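Local coordinates for DNA repair protein PprA (Deinococcus deserti, PDB 6MC8), which is a radiation-induced DNA-binding protein that probably acts in DNA damage repair and genome segregation, forming dimers and probably filaments, at residues L87-R92 against I103-D108; A119-A123 against A255-V259; L42-L48 against L75-W80; R137-L143 against D167-W172; L48-V52 against Q68-E72. The protein carries 2 engineered substitutions. Numbering follows the deposited sequence.

In the fold
Contacts 3 and 5 both lean on helix 62-80. They share Leu48, and their centres are about 10 Å apart. Contact 1 is the hairpin that follows this helix. It touches contact 5 where Thr70 meets Ala91, and contact 3 where His77 stacks on His89. Contact 2 lies about 11 Å from contact 3, centre to centre, and joins it through Phe257, which meets Trp80 and Leu42. Leu105 of contact 1 packs on Ile122 of contact 2. Contact 4 stands apart on the four-stranded sheet, its centre 21 to 26 Å from the others, and comes within reach of the second subunit. No ligand marks a site among them.

Contact 1. Residues L87-R92 against I103-D108; sequences LQHSAR and IALLVD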
# COMPACT_ATOMS: atom_id res chain seq x y z
N LEU A 87 -13.67 6.50 7.10
CA LEU A 87 -13.84 6.57 8.54
C LEU A 87 -14.19 5.18 9.07
O LEU A 87 -14.72 4.33 8.35
CB LEU A 87 -14.94 7.57 8.91
CG LEU A 87 -14.74 9.01 8.43
CD1 LEU A 87 -15.96 9.85 8.74
CD2 LEU A 87 -13.49 9.62 9.03
N GLN A 88 -13.89 4.96 10.34
CA GLN A 88 -14.18 3.70 11.01
C GLN A 88 -15.40 3.88 11.90
O GLN A 88 -15.42 4.73 12.78
CB GLN A 88 -12.98 3.23 11.82
CG GLN A 88 -13.17 1.89 12.50
CD GLN A 88 -11.91 1.38 13.16
OE1 GLN A 88 -10.86 2.02 13.10
NE2 GLN A 88 -12.00 0.22 13.79
N HIS A 89 -16.42 3.06 11.66
CA HIS A 89 -17.71 3.16 12.34
C HIS A 89 -17.83 2.06 13.38
O HIS A 89 -17.46 0.92 13.13
CB HIS A 89 -18.86 3.06 11.34
CG HIS A 89 -18.87 4.13 10.30
ND1 HIS A 89 -19.26 5.42 10.55
CD2 HIS A 89 -18.54 4.09 8.99
CE1 HIS A 89 -19.17 6.13 9.45
NE2 HIS A 89 -18.73 5.35 8.48
N SER A 90 -18.41 2.42 14.52
CA SER A 90 -18.64 1.46 15.63
C SER A 90 -19.79 1.90 16.51
O SER A 90 -20.18 3.03 16.46
CB SER A 90 -17.44 1.20 16.44
OG SER A 90 -16.97 2.37 17.00
N ALA A 91 -20.34 0.96 17.25
CA ALA A 91 -21.43 1.28 18.18
C ALA A 91 -21.10 0.69 19.54
O ALA A 91 -20.33 -0.26 19.62
CB ALA A 91 -22.73 0.77 17.66
N ARG A 92 -21.58 1.37 20.57
CA ARG A 92 -21.44 0.88 21.94
C ARG A 92 -22.75 1.11 22.68
O ARG A 92 -23.51 2.03 22.38
CB ARG A 92 -20.29 1.57 22.68
CG ARG A 92 -18.92 1.12 22.22
CD ARG A 92 -17.80 1.86 22.91
NE ARG A 92 -16.50 1.45 22.37
CZ ARG A 92 -15.35 2.02 22.70
NH1 ARG A 92 -15.32 3.01 23.57
NH2 ARG A 92 -14.22 1.58 22.15
N ILE A 103 -27.85 4.02 22.52
CA ILE A 103 -26.70 3.47 21.77
C ILE A 103 -25.86 4.63 21.25
O ILE A 103 -26.37 5.43 20.53
CB ILE A 103 -27.18 2.57 20.62
CG1 ILE A 103 -27.71 1.23 21.12
CG2 ILE A 103 -26.07 2.39 19.62
CD1 ILE A 103 -28.56 0.51 20.13
N ALA A 104 -24.59 4.64 21.57
CA ALA A 104 -23.67 5.65 21.07
C ALA A 104 -23.11 5.22 19.72
O ALA A 104 -22.71 4.06 19.55
CB ALA A 104 -22.53 5.89 22.05
N LEU A 105 -23.10 6.14 18.77
CA LEU A 105 -22.58 5.89 17.43
C LEU A 105 -21.21 6.53 17.32
O LEU A 105 -21.07 7.74 17.49
CB LEU A 105 -23.53 6.44 16.37
CG LEU A 105 -24.91 5.80 16.33
CD1 LEU A 105 -25.80 6.53 15.35
CD2 LEU A 105 -24.81 4.33 15.97
N LEU A 106 -20.19 5.72 17.04
CA LEU A 106 -18.81 6.16 17.11
C LEU A 106 -18.21 6.27 15.72
O LEU A 106 -18.51 5.49 14.82
CB LEU A 106 -17.96 5.22 17.97
CG LEU A 106 -17.98 5.34 19.50
CD1 LEU A 106 -19.25 4.80 20.11
CD2 LEU A 106 -16.78 4.62 20.07
N VAL A 107 -17.35 7.28 15.55
CA VAL A 107 -16.56 7.48 14.35
C VAL A 107 -15.11 7.64 14.78
O VAL A 107 -14.78 8.59 15.51
CB VAL A 107 -17.01 8.70 13.54
CG1 VAL A 107 -16.04 8.96 12.41
CG2 VAL A 107 -18.40 8.49 12.99
N ASP A 108 -14.25 6.72 14.33
CA ASP A 108 -12.82 6.67 14.64
C ASP A 108 -12.57 6.63 16.15
O ASP A 108 -11.62 7.22 16.66
CB ASP A 108 -12.06 7.82 13.99
CG ASP A 108 -11.95 7.69 12.49
OD1 ASP A 108 -11.97 6.55 11.99
OD2 ASP A 108 -11.82 8.72 11.81
O HOH W 1 -20.76 5.75 13.11
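Strands 89-92 and 103-107 run side by side, with axes 4.7 Å apart and N-to-C directions 155° apart. Ser90 and Leu106 form a hydrogen-bonded pair: Ser90 N to Leu106 O is 3.1 Å and Leu106 N to Ser90 O is 2.8 Å. Arg92 and Ala104 form the next such pair. Between and beside them, Ala91-Leu105 and His89-Val107 are non-hydrogen-bonded pairs.

The two faces differ in shape. On one, the small side chains of Ser90 and Ala104 leave room for Leu106. Its CB lies 3.2 Å from Ser90 OG, and its CD2 sits under the flat face of the Arg92 guanidinium, 3.9 Å from NE. On the other face, Ala91 is the low spot between larger neighbours. Its CB is 4.2 Å from Ile103 CG2 and 4.5 Å from Leu105 CD2. The His89 ring stands beside Val107, with ND1 4.0 Å from CG2, and a water joins His89 ND1 to Leu106 O. Leu87 CD1 meets Val107 CG1 at 3.8 Å.

At the open end Asp108 (phi/psi 56/37) starts the turn toward strand 110-114; its N donates to Gln88 O (2.8 Å) and its OD1 accepts from Gln88 N (3.0 Å). Helix 62-80 packs along strand 89-95 through Thr70 and Leu69. The arrangement is a classic antiparallel beta hairpin, whose second strand pairs onward with strand 110-114 in a three-stranded meander.

Contact 2. Residues A119-A123 against A255-V259; sequences ARAIA and AHFAV
This is a helix-to-loop packing contact. The first turn of helix 119-127 meets the loop between helix 245-250 and strand 261-267, joining parts of the fold 132 residues apart in sequence. No hydrogen bond crosses it, and the two segments bury 286 Å² in all.

Residues 119-123 are regular alpha helix, with Ala123 N bonded to Ala119 O at 3.0 Å. On the other side, Ala255 is in a 3-10 conformation. His256 has phi/psi of -136/-2, and from Phe257 onward the chain is extended (-144/134). The nearest CA atoms are those of Arg120 and His256, 5.9 Å apart.

Ala119 and Ala123, one turn apart, point toward the loop and give the helix a low surface. His256 (chi1 m, chi2 -75°) lies against it. Its CD2 is 3.6 Å from Ala119 CB, and its O is 3.5 Å from Ala123 CB. The polar end of the imidazole, NE2, is hydrogen-bonded to Asn250 O. Phe257 (chi1 m, chi2 -87°) brings its ring to the same helix, with CZ 3.7 Å from Ala123 CB. The ring also meets Trp80. Ile122 CG2 approaches the Phe257 ring edge, 3.8 Å from CZ.

Arg120 extends past the histidine with chi1 and chi2 both t. Its CB makes a CH-pi contact over the His256 face, 3.8 Å from the ring centroid and 25° off the normal.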
# COMPACT_ATOMS: atom_id res chain seq x y z
N ALA A 119 -33.51 10.72 14.14
CA ALA A 119 -32.97 10.34 12.84
C ALA A 119 -32.42 11.55 12.09
O ALA A 119 -31.42 11.43 11.37
CB ALA A 119 -34.04 9.65 12.02
N ARG A 120 -33.07 12.70 12.23
CA ARG A 120 -32.57 13.92 11.59
C ARG A 120 -31.23 14.35 12.17
O ARG A 120 -30.33 14.77 11.43
CB ARG A 120 -33.60 15.04 11.73
CG ARG A 120 -33.15 16.38 11.16
CD ARG A 120 -34.21 17.46 11.23
NE ARG A 120 -35.24 17.28 10.22
CZ ARG A 120 -36.36 18.01 10.16
NH1 ARG A 120 -36.58 18.96 11.05
NH2 ARG A 120 -37.24 17.78 9.20
N ALA A 121 -31.07 14.20 13.49
CA ALA A 121 -29.84 14.62 14.14
C ALA A 121 -28.68 13.69 13.80
O ALA A 121 -27.53 14.14 13.66
CB ALA A 121 -30.05 14.68 15.65
N ILE A 122 -28.95 12.40 13.66
CA ILE A 122 -27.91 11.44 13.30
C ILE A 122 -27.49 11.63 11.85
O ILE A 122 -26.29 11.60 11.53
CB ILE A 122 -28.41 10.00 13.58
CG1 ILE A 122 -28.56 9.76 15.08
CG2 ILE A 122 -27.48 8.96 12.99
CD1 ILE A 122 -29.32 8.51 15.41
N ALA A 123 -28.45 11.86 10.96
CA ALA A 123 -28.14 12.07 9.56
C ALA A 123 -27.43 13.40 9.34
O ALA A 123 -26.63 13.54 8.41
CB ALA A 123 -29.41 12.00 8.72
N ALA A 255 -37.32 8.98 6.54
CA ALA A 255 -37.28 10.33 6.02
C ALA A 255 -35.89 10.94 6.03
O ALA A 255 -35.72 12.08 5.59
CB ALA A 255 -38.21 11.23 6.83
N HIS A 256 -34.88 10.21 6.53
CA HIS A 256 -33.56 10.78 6.72
C HIS A 256 -32.43 9.87 6.25
O HIS A 256 -31.27 10.26 6.32
CB HIS A 256 -33.36 11.13 8.20
CG HIS A 256 -34.41 12.04 8.73
ND1 HIS A 256 -34.45 13.38 8.43
CD2 HIS A 256 -35.50 11.79 9.49
CE1 HIS A 256 -35.51 13.92 9.01
NE2 HIS A 256 -36.16 12.98 9.66
N PHE A 257 -32.75 8.67 5.77
CA PHE A 257 -31.76 7.71 5.31
C PHE A 257 -32.31 6.98 4.10
O PHE A 257 -33.46 6.54 4.11
CB PHE A 257 -31.40 6.72 6.42
CG PHE A 257 -30.56 7.31 7.51
CD1 PHE A 257 -29.18 7.34 7.39
CD2 PHE A 257 -31.14 7.84 8.64
CE1 PHE A 257 -28.40 7.88 8.38
CE2 PHE A 257 -30.37 8.39 9.63
CZ PHE A 257 -29.00 8.40 9.51
N ALA A 258 -31.49 6.85 3.07
CA ALA A 258 -31.87 6.14 1.86
C ALA A 258 -30.71 5.27 1.40
O ALA A 258 -29.55 5.52 1.74
CB ALA A 258 -32.29 7.10 0.75
N VAL A 259 -31.04 4.24 0.63
CA VAL A 259 -30.04 3.36 0.03
C VAL A 259 -29.55 3.97 -1.27
O VAL A 259 -30.35 4.25 -2.17
CB VAL A 259 -30.61 1.95 -0.20
CG1 VAL A 259 -29.65 1.11 -1.02
CG2 VAL A 259 -30.87 1.27 1.10

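Contact 3. Residues L42-L48 against L75-W80; sequences LVATAGL and LAHDRW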
# COMPACT_ATOMS: atom_id res chain seq x y z
N LEU A 42 -33.51 1.79 12.35
CA LEU A 42 -32.56 2.60 11.60
C LEU A 42 -31.90 1.80 10.48
O LEU A 42 -31.85 2.26 9.33
CB LEU A 42 -31.50 3.17 12.54
CG LEU A 42 -30.42 4.02 11.87
CD1 LEU A 42 -31.05 5.23 11.23
CD2 LEU A 42 -29.37 4.43 12.88
N VAL A 43 -31.40 0.61 10.79
CA VAL A 43 -30.70 -0.18 9.79
C VAL A 43 -31.63 -0.93 8.86
O VAL A 43 -31.18 -1.49 7.86
CB VAL A 43 -29.71 -1.16 10.45
CG1 VAL A 43 -28.65 -0.40 11.21
CG2 VAL A 43 -30.43 -2.14 11.36
N ALA A 44 -32.94 -0.93 9.14
CA ALA A 44 -33.90 -1.48 8.19
C ALA A 44 -34.12 -0.55 7.01
O ALA A 44 -34.64 -0.99 5.98
CB ALA A 44 -35.23 -1.77 8.87
N THR A 45 -33.73 0.72 7.13
CA THR A 45 -33.72 1.61 5.98
C THR A 45 -32.61 1.26 5.00
O THR A 45 -32.67 1.68 3.84
CB THR A 45 -33.55 3.07 6.43
OG1 THR A 45 -32.29 3.23 7.07
CG2 THR A 45 -34.65 3.44 7.40
N ALA A 46 -31.61 0.50 5.43
CA ALA A 46 -30.61 -0.07 4.55
C ALA A 46 -30.90 -1.51 4.18
O ALA A 46 -30.05 -2.16 3.57
CB ALA A 46 -29.22 0.04 5.18
N GLY A 47 -32.07 -2.03 4.53
CA GLY A 47 -32.45 -3.37 4.13
C GLY A 47 -32.04 -4.47 5.09
O GLY A 47 -32.14 -5.64 4.73
N LEU A 48 -31.58 -4.12 6.28
CA LEU A 48 -31.10 -5.11 7.23
C LEU A 48 -32.22 -5.57 8.15
O LEU A 48 -33.07 -4.78 8.56
CB LEU A 48 -29.96 -4.56 8.07
CG LEU A 48 -28.53 -4.47 7.54
CD1 LEU A 48 -28.33 -3.32 6.57
CD2 LEU A 48 -27.59 -4.34 8.70
N LEU A 75 -22.59 -2.31 7.70
CA LEU A 75 -23.34 -2.76 6.53
C LEU A 75 -24.35 -1.71 6.10
O LEU A 75 -24.63 -1.56 4.90
CB LEU A 75 -24.02 -4.09 6.83
CG LEU A 75 -24.77 -4.75 5.67
CD1 LEU A 75 -23.83 -5.01 4.50
CD2 LEU A 75 -25.44 -6.03 6.10
N ALA A 76 -24.89 -0.95 7.05
CA ALA A 76 -25.82 0.12 6.71
C ALA A 76 -25.10 1.28 6.04
O ALA A 76 -25.66 1.93 5.15
CB ALA A 76 -26.56 0.59 7.96
N HIS A 77 -23.86 1.56 6.45
CA HIS A 77 -23.11 2.64 5.81
C HIS A 77 -22.60 2.25 4.43
O HIS A 77 -22.33 3.13 3.61
CB HIS A 77 -21.96 3.10 6.70
CG HIS A 77 -22.36 4.07 7.75
ND1 HIS A 77 -22.73 5.37 7.46
CD2 HIS A 77 -22.43 3.96 9.10
CE1 HIS A 77 -23.03 6.00 8.58
NE2 HIS A 77 -22.85 5.17 9.59
N ASP A 78 -22.46 0.95 4.17
CA ASP A 78 -22.13 0.51 2.82
C ASP A 78 -23.27 0.78 1.86
O ASP A 78 -23.07 0.92 0.65
CB ASP A 78 -21.77 -0.97 2.81
CG ASP A 78 -20.46 -1.27 3.48
OD1 ASP A 78 -19.57 -0.40 3.46
OD2 ASP A 78 -20.33 -2.37 4.04
N ARG A 79 -24.49 0.85 2.38
CA ARG A 79 -25.68 0.96 1.57
C ARG A 79 -26.28 2.36 1.58
O ARG A 79 -26.87 2.78 0.59
CB ARG A 79 -26.69 -0.08 2.04
CG ARG A 79 -26.19 -1.47 1.77
CD ARG A 79 -27.07 -2.51 2.36
NE ARG A 79 -26.65 -3.84 1.99
CZ ARG A 79 -27.27 -4.95 2.35
NH1 ARG A 79 -28.36 -4.88 3.09
NH2 ARG A 79 -26.81 -6.13 1.96
N TRP A 80 -26.11 3.09 2.69
CA TRP A 80 -26.50 4.50 2.72
C TRP A 80 -25.68 5.34 1.76
O TRP A 80 -26.19 6.29 1.18
CB TRP A 80 -26.37 5.02 4.15
CG TRP A 80 -27.45 4.54 5.06
CD1 TRP A 80 -28.67 4.09 4.70
CD2 TRP A 80 -27.36 4.38 6.48
NE1 TRP A 80 -29.38 3.71 5.81
CE2 TRP A 80 -28.59 3.87 6.92
CE3 TRP A 80 -26.36 4.64 7.42
CZ2 TRP A 80 -28.85 3.62 8.26
CZ3 TRP A 80 -26.63 4.38 8.75
CH2 TRP A 80 -27.86 3.88 9.15
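A Schellman motif closes the helix that begins at residue 35, and this end packs on the last turn of helix 62-80. Leu48 N reaches Val43 O at 3.1 Å and Gly47 N reaches Ala44 O at 3.1 Å. Gly47, with positive phi, is the C-prime residue.

Ala46 is the central point of contact. Its CB sits 3.7 Å from Ala76 CA and 3.7 Å from Trp80 NE1. Leu48 CG packs on Leu75 CD2 at 3.7 Å, and Val43 CG1 on Ala76 CB at 4.0 Å. Leu42 CG touches Trp80 CH2 at 3.7 Å. The indole also meets Phe257 of contact 2.

Two side chains of the helix donate to the turn. Trp80 NE1 bonds Thr45 OG1 at 3.2 Å, and Thr45 OG1 in turn donates to Leu42 O at a very short 2.5 Å. Arg79 NH1 bonds Ala46 O at 3.2 Å. The helix end thus has carbonyl and hydroxyl acceptors met by donors from the neighbouring helix, around an apolar centre.

Contact 4. Residues R137-L143 against D167-W172; sequences RSEWGIL and DFETHW
Here a loop lies beside 168-176, an outermost strand of the chain's four-stranded antiparallel sheet. A side-chain carboxylate binding two consecutive amides takes the place of strand pairing. The segments run in opposite senses, 174° apart end to end, yet no backbone-to-backbone hydrogen bond joins them. Residues 137-143 form no regular structure. Ile142 turns (phi/psi -74/-46) between extended Gly141 (-81/148) and Leu143 (-73/171), and this turn accompanies the two amides that meet Glu169. The nearest CA pairs are Leu143-Glu169 at 7.0 Å and Arg137-Trp172 at 8.6 Å.

Asp167 CB is 4.3 Å from Leu143 CD1. Phe168, in weakly bonded strand, points away, but its O is 3.3 Å from Leu143 CD1. Glu169 (phi/psi -152/132) points toward the loop with chi1 and chi2 both t. Its carboxylate accepts from Ile142 N at OE2 (2.7 Å) and Leu143 N at OE1 (3.1 Å). Arg166 of the second subunit packs on Leu143 and Glu169. Trp172 (chi1 m, chi2 106°) turns toward the loop, and its NE1 donates to Ser138 O at 3.2 Å.

Arg137, also in cation-pi contact with Trp180, lies over the indole face. Its CD is 3.9 Å from the centroid of the Trp172 five-membered ring, 10° off the normal.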
# COMPACT_ATOMS: atom_id res chain seq x y z
N ARG A 137 -21.54 13.22 -6.07
CA ARG A 137 -20.86 12.05 -5.53
C ARG A 137 -19.78 12.47 -4.54
O ARG A 137 -19.35 13.62 -4.50
CB ARG A 137 -20.23 11.22 -6.64
CG ARG A 137 -21.23 10.57 -7.56
CD ARG A 137 -20.54 9.63 -8.53
NE ARG A 137 -19.53 10.31 -9.32
CZ ARG A 137 -19.78 11.02 -10.42
NH1 ARG A 137 -21.02 11.18 -10.84
NH2 ARG A 137 -18.79 11.59 -11.07
N SER A 138 -19.34 11.51 -3.74
CA SER A 138 -18.39 11.78 -2.67
C SER A 138 -16.99 11.99 -3.25
O SER A 138 -16.52 11.20 -4.07
CB SER A 138 -18.39 10.64 -1.66
OG SER A 138 -17.47 10.89 -0.62
N GLU A 139 -16.33 13.06 -2.81
CA GLU A 139 -14.98 13.35 -3.27
C GLU A 139 -13.89 12.70 -2.42
O GLU A 139 -12.73 12.72 -2.83
CB GLU A 139 -14.72 14.86 -3.29
CG GLU A 139 -15.37 15.60 -4.43
CD GLU A 139 -15.10 17.09 -4.38
OE1 GLU A 139 -14.55 17.55 -3.36
OE2 GLU A 139 -15.41 17.79 -5.36
N TRP A 140 -14.23 12.15 -1.26
CA TRP A 140 -13.22 11.51 -0.44
C TRP A 140 -12.72 10.23 -1.09
O TRP A 140 -13.48 9.51 -1.74
CB TRP A 140 -13.76 11.15 0.95
CG TRP A 140 -14.20 12.26 1.85
CD1 TRP A 140 -15.46 12.47 2.32
CD2 TRP A 140 -13.41 13.34 2.35
NE1 TRP A 140 -15.49 13.58 3.11
CE2 TRP A 140 -14.24 14.14 3.14
CE3 TRP A 140 -12.07 13.70 2.21
CZ2 TRP A 140 -13.79 15.28 3.79
CZ3 TRP A 140 -11.62 14.82 2.86
CH2 TRP A 140 -12.47 15.60 3.64
N GLY A 141 -11.44 9.95 -0.90
CA GLY A 141 -10.93 8.63 -1.17
C GLY A 141 -11.20 7.70 -0.01
O GLY A 141 -11.26 8.09 1.15
N ILE A 142 -11.39 6.42 -0.34
CA ILE A 142 -11.63 5.40 0.67
C ILE A 142 -10.34 5.09 1.41
O ILE A 142 -10.31 5.02 2.65
CB ILE A 142 -12.24 4.15 0.01
CG1 ILE A 142 -13.53 4.53 -0.69
CG2 ILE A 142 -12.46 3.06 1.04
CD1 ILE A 142 -14.05 3.49 -1.59
N LEU A 143 -9.27 4.90 0.67
CA LEU A 143 -7.94 4.71 1.23
C LEU A 143 -7.43 6.04 1.77
O LEU A 143 -8.05 7.09 1.58
CB LEU A 143 -7.03 4.14 0.14
CG LEU A 143 -7.36 2.75 -0.38
CD1 LEU A 143 -6.35 2.37 -1.43
CD2 LEU A 143 -7.38 1.74 0.74
N ASP A 167 -2.39 -2.40 -2.31
CA ASP A 167 -3.46 -1.41 -2.17
C ASP A 167 -3.54 -0.45 -3.35
O ASP A 167 -2.54 0.13 -3.76
CB ASP A 167 -3.28 -0.59 -0.89
CG ASP A 167 -3.33 -1.43 0.36
OD1 ASP A 167 -3.78 -2.59 0.30
OD2 ASP A 167 -2.95 -0.91 1.43
N PHE A 168 -4.73 -0.33 -3.91
CA PHE A 168 -5.00 0.61 -4.99
C PHE A 168 -6.43 1.10 -4.82
O PHE A 168 -7.20 0.53 -4.04
CB PHE A 168 -4.80 -0.04 -6.38
CG PHE A 168 -5.87 -1.04 -6.75
CD1 PHE A 168 -5.79 -2.35 -6.31
CD2 PHE A 168 -6.92 -0.69 -7.59
CE1 PHE A 168 -6.77 -3.26 -6.66
CE2 PHE A 168 -7.88 -1.60 -7.94
CZ PHE A 168 -7.81 -2.89 -7.47
N GLU A 169 -6.78 2.17 -5.52
CA GLU A 169 -8.17 2.64 -5.41
C GLU A 169 -8.51 3.34 -6.71
O GLU A 169 -7.72 4.11 -7.16
CB GLU A 169 -8.34 3.67 -4.30
CG GLU A 169 -9.73 4.22 -4.22
CD GLU A 169 -9.93 5.19 -3.10
OE1 GLU A 169 -8.97 5.42 -2.34
OE2 GLU A 169 -11.05 5.74 -2.98
N THR A 170 -9.63 3.03 -7.29
CA THR A 170 -10.05 3.74 -8.52
C THR A 170 -10.98 4.90 -8.17
O THR A 170 -11.57 4.92 -7.10
CB THR A 170 -10.66 2.85 -9.60
OG1 THR A 170 -11.94 2.43 -9.18
CG2 THR A 170 -9.86 1.62 -9.89
N HIS A 171 -11.03 5.85 -9.08
CA HIS A 171 -11.96 6.99 -9.08
C HIS A 171 -13.29 6.49 -9.62
O HIS A 171 -13.38 5.42 -10.17
CB HIS A 171 -11.47 8.12 -10.00
CG HIS A 171 -10.51 9.12 -9.46
ND1 HIS A 171 -10.82 10.00 -8.48
CD2 HIS A 171 -9.26 9.44 -9.83
CE1 HIS A 171 -9.80 10.76 -8.24
NE2 HIS A 171 -8.85 10.44 -9.03
N TRP A 172 -14.33 7.28 -9.49
CA TRP A 172 -15.63 6.91 -10.02
C TRP A 172 -15.56 6.77 -11.54
O TRP A 172 -14.95 7.58 -12.23
CB TRP A 172 -16.68 7.94 -9.65
CG TRP A 172 -17.03 8.03 -8.20
CD1 TRP A 172 -16.68 9.01 -7.33
CD2 TRP A 172 -17.81 7.09 -7.46
NE1 TRP A 172 -17.19 8.75 -6.09
CE2 TRP A 172 -17.89 7.57 -6.14
CE3 TRP A 172 -18.44 5.89 -7.77
CZ2 TRP A 172 -18.58 6.90 -5.15
CZ3 TRP A 172 -19.11 5.22 -6.79
CH2 TRP A 172 -19.18 5.73 -5.49

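Contact 5. Residues L48-V52 against Q68-E72; sequences LQSDV and QLTQE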
# COMPACT_ATOMS: atom_id res chain seq x y z
N LEU A 48 -31.58 -4.12 6.28
CA LEU A 48 -31.10 -5.11 7.23
C LEU A 48 -32.22 -5.57 8.15
O LEU A 48 -33.07 -4.78 8.56
CB LEU A 48 -29.96 -4.56 8.07
CG LEU A 48 -28.53 -4.47 7.54
CD1 LEU A 48 -28.33 -3.32 6.57
CD2 LEU A 48 -27.59 -4.34 8.70
N GLN A 49 -32.18 -6.84 8.49
CA GLN A 49 -33.03 -7.38 9.56
C GLN A 49 -32.07 -7.55 10.73
O GLN A 49 -31.25 -8.41 10.69
CB GLN A 49 -33.73 -8.66 9.12
CG GLN A 49 -35.03 -8.42 8.39
CD GLN A 49 -35.50 -9.69 7.76
OE1 GLN A 49 -34.71 -10.45 7.26
NE2 GLN A 49 -36.79 -9.94 7.80
N SER A 50 -32.20 -6.73 11.76
CA SER A 50 -31.22 -6.68 12.84
C SER A 50 -31.35 -7.88 13.76
O SER A 50 -32.45 -8.35 14.06
CB SER A 50 -31.40 -5.39 13.64
OG SER A 50 -30.45 -5.30 14.69
N ASP A 51 -30.21 -8.39 14.20
CA ASP A 51 -30.14 -9.55 15.07
C ASP A 51 -29.85 -9.20 16.52
O ASP A 51 -29.70 -10.11 17.34
CB ASP A 51 -29.07 -10.53 14.57
CG ASP A 51 -29.47 -11.21 13.28
OD1 ASP A 51 -30.67 -11.43 13.06
OD2 ASP A 51 -28.57 -11.54 12.49
N VAL A 52 -29.79 -7.92 16.87
CA VAL A 52 -29.23 -7.51 18.15
C VAL A 52 -30.22 -7.79 19.28
O VAL A 52 -29.83 -8.21 20.38
CB VAL A 52 -28.81 -6.03 18.10
CG1 VAL A 52 -28.15 -5.61 19.40
CG2 VAL A 52 -27.89 -5.79 16.94
N GLN A 68 -22.14 -6.98 17.14
CA GLN A 68 -23.21 -7.09 16.16
C GLN A 68 -23.75 -5.72 15.78
O GLN A 68 -24.14 -5.49 14.63
CB GLN A 68 -24.32 -7.99 16.69
CG GLN A 68 -25.41 -8.31 15.69
CD GLN A 68 -24.92 -9.16 14.55
OE1 GLN A 68 -24.09 -10.04 14.73
NE2 GLN A 68 -25.45 -8.92 13.36
N LEU A 69 -23.72 -4.78 16.72
CA LEU A 69 -24.17 -3.40 16.46
C LEU A 69 -23.25 -2.74 15.44
O LEU A 69 -23.71 -2.07 14.56
CB LEU A 69 -24.23 -2.62 17.77
CG LEU A 69 -25.43 -2.92 18.65
CD1 LEU A 69 -25.33 -2.14 19.92
CD2 LEU A 69 -26.70 -2.56 17.95
N THR A 70 -21.96 -2.96 15.62
CA THR A 70 -20.90 -2.47 14.74
C THR A 70 -21.02 -3.14 13.38
O THR A 70 -20.78 -2.48 12.43
CB THR A 70 -19.56 -2.72 15.40
OG1 THR A 70 -19.62 -1.96 16.60
CG2 THR A 70 -18.38 -2.28 14.57
N GLN A 71 -21.33 -4.42 13.35
CA GLN A 71 -21.43 -5.14 12.07
C GLN A 71 -22.59 -4.58 11.27
O GLN A 71 -22.40 -4.35 10.12
CB GLN A 71 -21.51 -6.65 12.31
CG GLN A 71 -21.80 -7.45 11.06
CD GLN A 71 -21.95 -8.93 11.26
OE1 GLN A 71 -23.03 -9.48 11.25
NE2 GLN A 71 -20.84 -9.62 11.43
N GLU A 72 -23.70 -4.29 11.93
CA GLU A 72 -24.88 -3.83 11.22
C GLU A 72 -24.77 -2.36 10.84
O GLU A 72 -25.32 -1.94 9.82
CB GLU A 72 -26.12 -4.09 12.08
CG GLU A 72 -26.42 -5.56 12.25
CD GLU A 72 -27.61 -5.82 13.13
OE1 GLU A 72 -28.13 -4.86 13.73
OE2 GLU A 72 -28.04 -6.99 13.23
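Residues 68-72 are regular helix, with Glu72 N bonded to Gln68 O at 3.0 Å. Residues 48-50 are extended, and the chain turns at Asp51 into helix 52-57. The CA atoms approach to 6.4 Å at Val52-Gln68 and 7.1 Å at Ser50-Glu72.

Glu72 (chi1 m, chi2 t) reaches across to the connection. Its OE1 accepts from Ser50 OG at 2.5 Å, and its OE2 from Asp51 N at 2.8 Å. Gln68 NE2, on the same helix, also donates to Glu72 OE2 at 3.2 Å. Ser50 OG accepts weakly from Val52 N at 3.5 Å, a capping bond at the start of helix 52-57.

Apolar groups flank this polar group. Val52 CG2 packs on Leu69 CD2 at 3.6 Å and Gln68 CG at 3.8 Å. Leu48 CD2 lies 3.7 Å from Glu72 CB. Phe39 of helix 35-43 touches both Leu69 and Glu72.

The buried carboxylate is therefore satisfied by a hydroxyl, a backbone amide and a side-chain amide, and so links helix 62-80 to the residues that lead into helix 52-57.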